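Local coordinates for protein transmembrane oligosaccharyl transferase (Archaeoglobus fulgidus, PDB 3WAJ) that belongs to the STT3 family of membrane-bound oligosaccharyl transferases, pairing a transmembrane helical region of the GT-C clan with a large C-terminal globular region, at residues N31-R42 with S493-Y504; Y125-D133 with P406-A414. One frame throughout, in Å; residues are numbered along the deposited sequence.

Contact 1. Residues N31-R42 with S493-Y504; sequences NPWNSVFTWTVR and SSYAGGPNKQWY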
# COMPACT_ATOMS: atom_id res chain seq x y z
N ASN A 31 -10.91 11.59 16.54
CA ASN A 31 -10.86 12.38 15.31
C ASN A 31 -11.37 11.69 14.03
O ASN A 31 -12.21 12.26 13.32
CB ASN A 31 -9.46 12.97 15.10
CG ASN A 31 -9.33 14.34 15.71
OD1 ASN A 31 -9.53 14.53 16.91
ND2 ASN A 31 -8.98 15.33 14.88
N PRO A 32 -10.90 10.46 13.72
CA PRO A 32 -11.36 9.88 12.46
C PRO A 32 -12.55 8.92 12.64
O PRO A 32 -12.88 8.21 11.69
CB PRO A 32 -10.14 9.09 11.99
CG PRO A 32 -9.57 8.55 13.28
CD PRO A 32 -9.84 9.62 14.33
N TRP A 33 -13.16 8.91 13.82
CA TRP A 33 -14.25 7.97 14.13
C TRP A 33 -15.31 7.81 13.01
O TRP A 33 -15.71 6.68 12.69
CB TRP A 33 -14.92 8.37 15.45
CG TRP A 33 -16.00 7.43 15.85
CD1 TRP A 33 -17.29 7.43 15.41
CD2 TRP A 33 -15.88 6.34 16.77
NE1 TRP A 33 -17.98 6.40 16.00
CE2 TRP A 33 -17.14 5.72 16.84
CE3 TRP A 33 -14.82 5.83 17.54
CZ2 TRP A 33 -17.38 4.60 17.65
CZ3 TRP A 33 -15.06 4.73 18.34
CH2 TRP A 33 -16.33 4.13 18.39
N ASN A 34 -15.76 8.91 12.43
CA ASN A 34 -16.83 8.84 11.44
C ASN A 34 -16.35 8.45 10.04
O ASN A 34 -17.15 8.14 9.17
CB ASN A 34 -17.67 10.13 11.41
CG ASN A 34 -18.43 10.36 12.72
OD1 ASN A 34 -19.02 9.43 13.28
ND2 ASN A 34 -18.42 11.60 13.20
N SER A 35 -15.04 8.48 9.83
CA SER A 35 -14.48 7.97 8.58
C SER A 35 -14.36 6.43 8.61
O SER A 35 -14.41 5.78 7.58
CB SER A 35 -13.11 8.59 8.28
OG SER A 35 -13.15 9.99 8.39
N VAL A 36 -14.18 5.88 9.81
CA VAL A 36 -14.07 4.45 10.00
C VAL A 36 -15.45 3.81 10.21
O VAL A 36 -15.78 2.79 9.60
CB VAL A 36 -13.13 4.12 11.17
CG1 VAL A 36 -13.05 2.61 11.41
CG2 VAL A 36 -11.73 4.72 10.93
N PHE A 37 -16.27 4.43 11.04
CA PHE A 37 -17.62 3.91 11.24
C PHE A 37 -18.66 4.65 10.41
O PHE A 37 -19.37 5.52 10.90
CB PHE A 37 -17.97 3.84 12.73
CG PHE A 37 -16.98 3.03 13.53
CD1 PHE A 37 -16.97 1.64 13.44
CD2 PHE A 37 -16.02 3.66 14.31
CE1 PHE A 37 -16.03 0.88 14.15
CE2 PHE A 37 -15.08 2.91 15.02
CZ PHE A 37 -15.09 1.52 14.94
N THR A 38 -18.73 4.28 9.13
CA THR A 38 -19.66 4.88 8.17
C THR A 38 -20.62 3.82 7.69
O THR A 38 -21.08 2.97 8.46
CB THR A 38 -18.96 5.38 6.92
OG1 THR A 38 -17.54 5.40 7.13
CG2 THR A 38 -19.46 6.76 6.52
N TRP A 39 -20.89 3.86 6.38
CA TRP A 39 -21.84 2.94 5.76
C TRP A 39 -21.44 1.48 5.98
O TRP A 39 -22.28 0.60 5.87
CB TRP A 39 -21.99 3.27 4.27
CG TRP A 39 -20.76 3.89 3.68
CD1 TRP A 39 -20.49 5.22 3.55
CD2 TRP A 39 -19.63 3.19 3.14
NE1 TRP A 39 -19.26 5.40 2.96
CE2 TRP A 39 -18.71 4.17 2.70
CE3 TRP A 39 -19.31 1.84 2.98
CZ2 TRP A 39 -17.47 3.83 2.12
CZ3 TRP A 39 -18.10 1.50 2.40
CH2 TRP A 39 -17.18 2.50 1.98
N THR A 40 -20.16 1.24 6.28
CA THR A 40 -19.70 -0.06 6.75
C THR A 40 -18.58 0.23 7.75
O THR A 40 -18.26 1.39 7.97
CB THR A 40 -19.13 -0.91 5.60
OG1 THR A 40 -19.08 -2.29 5.98
CG2 THR A 40 -17.72 -0.45 5.23
N VAL A 41 -17.99 -0.79 8.38
CA VAL A 41 -16.79 -0.50 9.15
C VAL A 41 -15.63 -0.65 8.20
O VAL A 41 -15.40 -1.70 7.59
CB VAL A 41 -16.63 -1.30 10.49
CG1 VAL A 41 -17.27 -2.62 10.40
CG2 VAL A 41 -15.13 -1.41 10.90
N ARG A 42 -14.90 0.45 8.07
CA ARG A 42 -14.10 0.70 6.90
C ARG A 42 -12.64 0.85 7.32
O ARG A 42 -12.24 1.90 7.82
CB ARG A 42 -14.64 1.97 6.24
CG ARG A 42 -13.83 2.54 5.13
CD ARG A 42 -14.46 3.82 4.61
NE ARG A 42 -13.66 4.34 3.51
CZ ARG A 42 -12.93 5.44 3.59
NH1 ARG A 42 -12.94 6.16 4.71
NH2 ARG A 42 -12.21 5.83 2.55
N SER A 493 -5.43 13.82 11.34
CA SER A 493 -5.98 12.71 12.10
C SER A 493 -7.48 12.61 11.89
O SER A 493 -8.13 11.67 12.35
CB SER A 493 -5.68 12.94 13.58
OG SER A 493 -6.45 12.11 14.40
N SER A 494 -8.03 13.59 11.18
CA SER A 494 -9.48 13.70 11.07
C SER A 494 -10.05 13.01 9.83
O SER A 494 -11.25 12.77 9.74
CB SER A 494 -9.92 15.16 11.16
OG SER A 494 -9.19 15.98 10.28
N TYR A 495 -9.18 12.66 8.89
CA TYR A 495 -9.61 11.89 7.72
C TYR A 495 -9.02 10.48 7.73
O TYR A 495 -7.86 10.29 8.08
CB TYR A 495 -9.22 12.61 6.41
CG TYR A 495 -7.72 12.71 6.14
CD1 TYR A 495 -6.93 13.67 6.79
CD2 TYR A 495 -7.09 11.85 5.23
CE1 TYR A 495 -5.56 13.77 6.54
CE2 TYR A 495 -5.71 11.94 4.98
CZ TYR A 495 -4.95 12.90 5.64
OH TYR A 495 -3.59 13.01 5.40
N ALA A 496 -9.82 9.49 7.35
CA ALA A 496 -9.32 8.13 7.20
C ALA A 496 -9.56 7.62 5.79
O ALA A 496 -10.55 7.97 5.14
CB ALA A 496 -9.96 7.20 8.23
N GLY A 497 -8.65 6.78 5.30
CA GLY A 497 -8.76 6.25 3.96
C GLY A 497 -9.45 4.90 3.90
O GLY A 497 -10.21 4.55 4.80
N GLY A 498 -9.19 4.15 2.83
CA GLY A 498 -9.88 2.90 2.58
C GLY A 498 -10.73 3.05 1.33
O GLY A 498 -10.82 4.14 0.76
N PRO A 499 -11.39 1.96 0.91
CA PRO A 499 -12.26 1.98 -0.28
C PRO A 499 -13.40 3.01 -0.14
O PRO A 499 -13.88 3.25 0.97
CB PRO A 499 -12.85 0.57 -0.31
CG PRO A 499 -12.87 0.15 1.14
CD PRO A 499 -11.56 0.71 1.68
N ASN A 500 -13.80 3.63 -1.24
CA ASN A 500 -14.99 4.47 -1.21
C ASN A 500 -16.24 3.56 -1.33
O ASN A 500 -16.11 2.35 -1.58
CB ASN A 500 -14.95 5.59 -2.26
CG ASN A 500 -14.92 5.07 -3.73
OD1 ASN A 500 -15.27 3.92 -4.02
ND2 ASN A 500 -14.55 5.96 -4.65
N LYS A 501 -17.42 4.14 -1.17
CA LYS A 501 -18.64 3.36 -1.14
C LYS A 501 -18.94 2.66 -2.48
O LYS A 501 -19.45 1.53 -2.50
CB LYS A 501 -19.82 4.23 -0.69
CG LYS A 501 -21.16 3.51 -0.71
CD LYS A 501 -22.10 4.06 0.38
CE LYS A 501 -23.50 3.46 0.25
NZ LYS A 501 -24.09 3.86 -1.05
N GLN A 502 -18.58 3.32 -3.58
CA GLN A 502 -18.76 2.73 -4.90
C GLN A 502 -18.01 1.41 -5.03
O GLN A 502 -18.58 0.39 -5.44
CB GLN A 502 -18.34 3.70 -6.00
CG GLN A 502 -19.22 4.93 -6.12
CD GLN A 502 -18.59 6.14 -5.48
OE1 GLN A 502 -17.87 6.02 -4.49
NE2 GLN A 502 -18.83 7.32 -6.06
N TRP A 503 -16.72 1.45 -4.67
CA TRP A 503 -15.87 0.25 -4.67
C TRP A 503 -16.34 -0.82 -3.70
O TRP A 503 -16.44 -1.99 -4.05
CB TRP A 503 -14.45 0.63 -4.29
CG TRP A 503 -13.49 0.76 -5.43
CD1 TRP A 503 -12.94 1.92 -5.91
CD2 TRP A 503 -12.92 -0.31 -6.20
NE1 TRP A 503 -12.07 1.64 -6.94
CE2 TRP A 503 -12.03 0.28 -7.14
CE3 TRP A 503 -13.08 -1.71 -6.19
CZ2 TRP A 503 -11.31 -0.48 -8.06
CZ3 TRP A 503 -12.36 -2.47 -7.09
CH2 TRP A 503 -11.49 -1.85 -8.02
N TYR A 504 -16.62 -0.42 -2.47
CA TYR A 504 -17.03 -1.40 -1.48
C TYR A 504 -18.31 -2.10 -1.91
O TYR A 504 -18.43 -3.32 -1.78
CB TYR A 504 -17.17 -0.80 -0.07
CG TYR A 504 -17.50 -1.83 0.99
CD1 TYR A 504 -16.49 -2.49 1.69
CD2 TYR A 504 -18.83 -2.14 1.28
CE1 TYR A 504 -16.79 -3.44 2.66
CE2 TYR A 504 -19.15 -3.10 2.25
CZ TYR A 504 -18.13 -3.74 2.93
OH TYR A 504 -18.47 -4.67 3.88
O HOH W 1 -10.53 3.92 7.46
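Arg42 drives its guanidinium group into the chain of 496-499 and binds three of the four backbone carbonyls there. Arg42 NE meets Pro499 O at 2.8 Å, an almost straight bond (167° at the hydrogen) lying close to the guanidinium plane. Arg42 NH1 reaches Ala496 O at 3.0 Å and Arg42 NH2 reaches Gly498 O at 2.8 Å; both donors stand above the carbonyl planes of their acceptors. Gly497 O, skipped by these bonds, sits over the centre of one guanidinium face. With CG opposite the backbone N (chi1 171°) and the chain extended as far as NE, the group spans the gap, and Arg42 NH1 is steadied from its own side by Ser35 O at 3.2 Å. A water donating to Arg42 O and Gly497 O adds a bridge. Beside this grip Ser35 CB presses on Ala496 CB at 3.4 Å.

Towards 501-504 the contact becomes more exposed to solvent, though the side chains still touch. Lys501 lays its aliphatic chain over one face of Trp39, a CH-pi contact with CD 3.7 Å from the five-membered ring centroid of Trp39. The six-membered ring of Trp39 meets Tyr504 obliquely, their planes 51° apart. Behind it, in more buried surroundings, Thr40 CG2 makes a CH-pi contact over the centre of the Tyr504 ring face, and Arg106 hydrogen-bonds Thr40 OG1.

Pro499 and Tyr504 also pack on Trp49 of helix 47-60, whose first residue, Asp47, is a zinc ligand. Thus the chain following helix 19-30, with its short helix 33-36, binds the connection between helices 474-491 and 501-513 through Arg42.

Contact 2. Residues Y125-D133 with P406-A414; sequences YLLTREVFD and PEMALLIWA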
# COMPACT_ATOMS: atom_id res chain seq x y z
N TYR A 125 8.97 6.77 26.78
CA TYR A 125 9.32 7.12 28.15
C TYR A 125 10.47 6.25 28.62
O TYR A 125 11.51 6.78 29.01
CB TYR A 125 8.13 6.95 29.11
CG TYR A 125 8.53 7.14 30.56
CD1 TYR A 125 8.52 8.40 31.14
CD2 TYR A 125 8.95 6.06 31.33
CE1 TYR A 125 8.92 8.59 32.46
CE2 TYR A 125 9.35 6.23 32.65
CZ TYR A 125 9.34 7.50 33.21
OH TYR A 125 9.73 7.67 34.52
N LEU A 126 10.28 4.93 28.57
CA LEU A 126 11.31 3.98 28.98
C LEU A 126 12.64 4.27 28.33
O LEU A 126 13.66 4.35 29.01
CB LEU A 126 10.90 2.54 28.68
CG LEU A 126 11.94 1.51 29.14
CD1 LEU A 126 12.21 1.68 30.63
CD2 LEU A 126 11.52 0.08 28.84
N LEU A 127 12.65 4.45 27.00
CA LEU A 127 13.89 4.73 26.28
C LEU A 127 14.56 6.07 26.64
O LEU A 127 15.76 6.10 26.91
CB LEU A 127 13.70 4.65 24.76
CG LEU A 127 14.91 5.11 23.94
CD1 LEU A 127 16.10 4.17 24.10
CD2 LEU A 127 14.53 5.24 22.48
N THR A 128 13.80 7.16 26.65
CA THR A 128 14.41 8.46 26.94
C THR A 128 14.62 8.68 28.44
O THR A 128 15.27 9.65 28.84
CB THR A 128 13.66 9.68 26.32
OG1 THR A 128 13.14 10.49 27.37
CG2 THR A 128 12.54 9.25 25.43
N ARG A 129 14.05 7.80 29.26
CA ARG A 129 14.38 7.77 30.69
C ARG A 129 15.73 7.08 30.87
O ARG A 129 16.58 7.54 31.63
CB ARG A 129 13.30 7.02 31.47
CG ARG A 129 13.31 7.24 32.98
CD ARG A 129 14.26 6.30 33.71
NE ARG A 129 13.74 4.93 33.80
CZ ARG A 129 13.51 4.28 34.93
NH1 ARG A 129 13.77 4.86 36.10
NH2 ARG A 129 13.03 3.04 34.90
N GLU A 130 15.91 5.96 30.17
CA GLU A 130 17.07 5.10 30.35
C GLU A 130 18.35 5.69 29.79
O GLU A 130 19.46 5.25 30.13
CB GLU A 130 16.81 3.73 29.71
CG GLU A 130 16.82 2.59 30.70
CD GLU A 130 16.34 3.01 32.07
OE1 GLU A 130 15.18 3.43 32.21
OE2 GLU A 130 17.15 2.92 33.02
N VAL A 131 18.20 6.68 28.92
CA VAL A 131 19.34 7.34 28.31
C VAL A 131 19.60 8.61 29.10
O VAL A 131 20.73 8.91 29.48
CB VAL A 131 19.08 7.70 26.85
CG1 VAL A 131 20.14 8.66 26.33
CG2 VAL A 131 19.03 6.44 25.98
N PHE A 132 18.52 9.34 29.37
CA PHE A 132 18.63 10.58 30.11
C PHE A 132 18.04 10.48 31.53
O PHE A 132 18.50 9.66 32.33
CB PHE A 132 18.02 11.72 29.30
CG PHE A 132 18.56 11.82 27.90
CD1 PHE A 132 19.91 12.06 27.67
CD2 PHE A 132 17.73 11.66 26.80
CE1 PHE A 132 20.42 12.15 26.38
CE2 PHE A 132 18.23 11.75 25.51
CZ PHE A 132 19.58 12.00 25.30
N ASP A 133 17.05 11.31 31.82
CA ASP A 133 16.41 11.32 33.13
C ASP A 133 14.90 11.16 33.01
O ASP A 133 14.39 10.71 31.99
CB ASP A 133 16.76 12.60 33.89
CG ASP A 133 16.32 13.85 33.15
OD1 ASP A 133 15.19 13.87 32.63
OD2 ASP A 133 17.12 14.81 33.08
N PRO A 406 24.89 4.96 27.19
CA PRO A 406 23.52 5.06 26.66
C PRO A 406 23.33 6.20 25.67
O PRO A 406 22.69 6.00 24.64
CB PRO A 406 22.68 5.31 27.92
CG PRO A 406 23.43 4.65 28.99
CD PRO A 406 24.89 4.87 28.66
N GLU A 407 23.90 7.36 25.98
CA GLU A 407 23.81 8.50 25.08
C GLU A 407 24.47 8.17 23.73
O GLU A 407 23.96 8.52 22.67
CB GLU A 407 24.46 9.74 25.71
CG GLU A 407 24.19 11.04 24.96
CD GLU A 407 24.44 12.28 25.81
OE1 GLU A 407 24.58 12.15 27.05
OE2 GLU A 407 24.50 13.40 25.24
N MET A 408 25.60 7.48 23.78
CA MET A 408 26.26 7.09 22.54
C MET A 408 25.39 6.12 21.73
O MET A 408 25.30 6.23 20.51
CB MET A 408 27.63 6.46 22.81
CG MET A 408 28.44 6.22 21.54
SD MET A 408 29.83 5.10 21.78
CE MET A 408 29.00 3.69 22.52
N ALA A 409 24.75 5.19 22.43
CA ALA A 409 23.88 4.20 21.79
C ALA A 409 22.76 4.91 21.02
O ALA A 409 22.44 4.55 19.89
CB ALA A 409 23.31 3.24 22.82
N LEU A 410 22.17 5.92 21.64
CA LEU A 410 21.07 6.65 21.03
C LEU A 410 21.48 7.35 19.73
O LEU A 410 20.75 7.29 18.73
CB LEU A 410 20.47 7.65 22.03
CG LEU A 410 18.97 7.93 21.92
CD1 LEU A 410 18.14 6.73 22.40
CD2 LEU A 410 18.64 9.19 22.71
N LEU A 411 22.64 8.00 19.74
CA LEU A 411 23.17 8.67 18.54
C LEU A 411 23.39 7.70 17.38
O LEU A 411 23.06 8.01 16.24
CB LEU A 411 24.47 9.41 18.88
CG LEU A 411 24.23 10.86 19.32
CD1 LEU A 411 25.45 11.44 20.04
CD2 LEU A 411 23.86 11.71 18.11
N ILE A 412 23.95 6.53 17.71
CA ILE A 412 24.21 5.48 16.74
C ILE A 412 22.90 5.02 16.11
O ILE A 412 22.82 4.80 14.91
CB ILE A 412 24.90 4.28 17.42
CG1 ILE A 412 26.30 4.66 17.89
CG2 ILE A 412 24.98 3.08 16.48
CD1 ILE A 412 27.05 3.50 18.54
N TRP A 413 21.88 4.87 16.95
CA TRP A 413 20.54 4.52 16.47
C TRP A 413 20.02 5.59 15.52
O TRP A 413 19.52 5.28 14.44
CB TRP A 413 19.59 4.34 17.66
CG TRP A 413 18.13 4.30 17.29
CD1 TRP A 413 17.50 3.39 16.47
CD2 TRP A 413 17.11 5.20 17.75
NE1 TRP A 413 16.16 3.68 16.40
CE2 TRP A 413 15.89 4.78 17.17
CE3 TRP A 413 17.11 6.31 18.60
CZ2 TRP A 413 14.69 5.44 17.42
CZ3 TRP A 413 15.91 6.97 18.84
CH2 TRP A 413 14.72 6.53 18.25
N ALA A 414 20.16 6.85 15.92
CA ALA A 414 19.68 7.97 15.12
C ALA A 414 20.40 8.08 13.77
O ALA A 414 19.76 8.24 12.73
CB ALA A 414 19.81 9.27 15.91
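Leu127 opens the contact by turning its branched end onto Leu410: CD1 of Leu127 lies 3.7 Å from CD1 of Leu410. CG points opposite the backbone N (chi1 172°), and this sends both methyls across the gap, where CD2 of Leu127 also comes within 4.3 Å of CZ3 of Trp413. One helical turn on, Glu130 contributes its backbone, with O 3.9 Å from CB of Pro406. The two helical segments approach to 9.8 Å between axes and run at 131° to one another, a steeply inclined pair within the helical bundle of the STT3 N-terminal region. No hydrogen bond crosses between them.

Val131 stands where the backbones draw nearest and sets both methyls against the 406-410 turn. CG2 of Val131 meets CD1 of Leu410 at 3.7 Å, so that this one leucine methyl is shared by Leu127 and Val131, while CG1 rests on CA of Glu407 and also lies over the centre of the Phe132 ring. Phe132, the next residue, returns its ring towards the contact: CE2 of Phe132 touches CD2 of Leu410 at 3.8 Å. The carboxyl carbon of Glu407 approaches the ring edge near its plane, ring and carboxylate planes being 73° apart, and OE2 of Glu407 is hydrogen-bonded to Ser395 in helix 384-402. The Phe132 side chain further touches Leu441 of helix 429-446.

Followed from the N terminus, the chain passes helix 19-30 and enters 31-42, the first half of contact 1, whose partner arrives only at 493-504, closing a loop of 450 residues. Contact 2 opens and shuts within that span: 125-133 meets 406-414 after 272 intervening residues, so the smaller loop is enclosed by the larger and the two do not cross. Their centres are 38 Å apart, and their nearest atoms about 20 Å. Contact 2 joins helix 121-131 to helix 405-420 inside the bundle, whereas contact 1 fixes an early loop to the segment that leads from helix 474-491 into the C-terminal region.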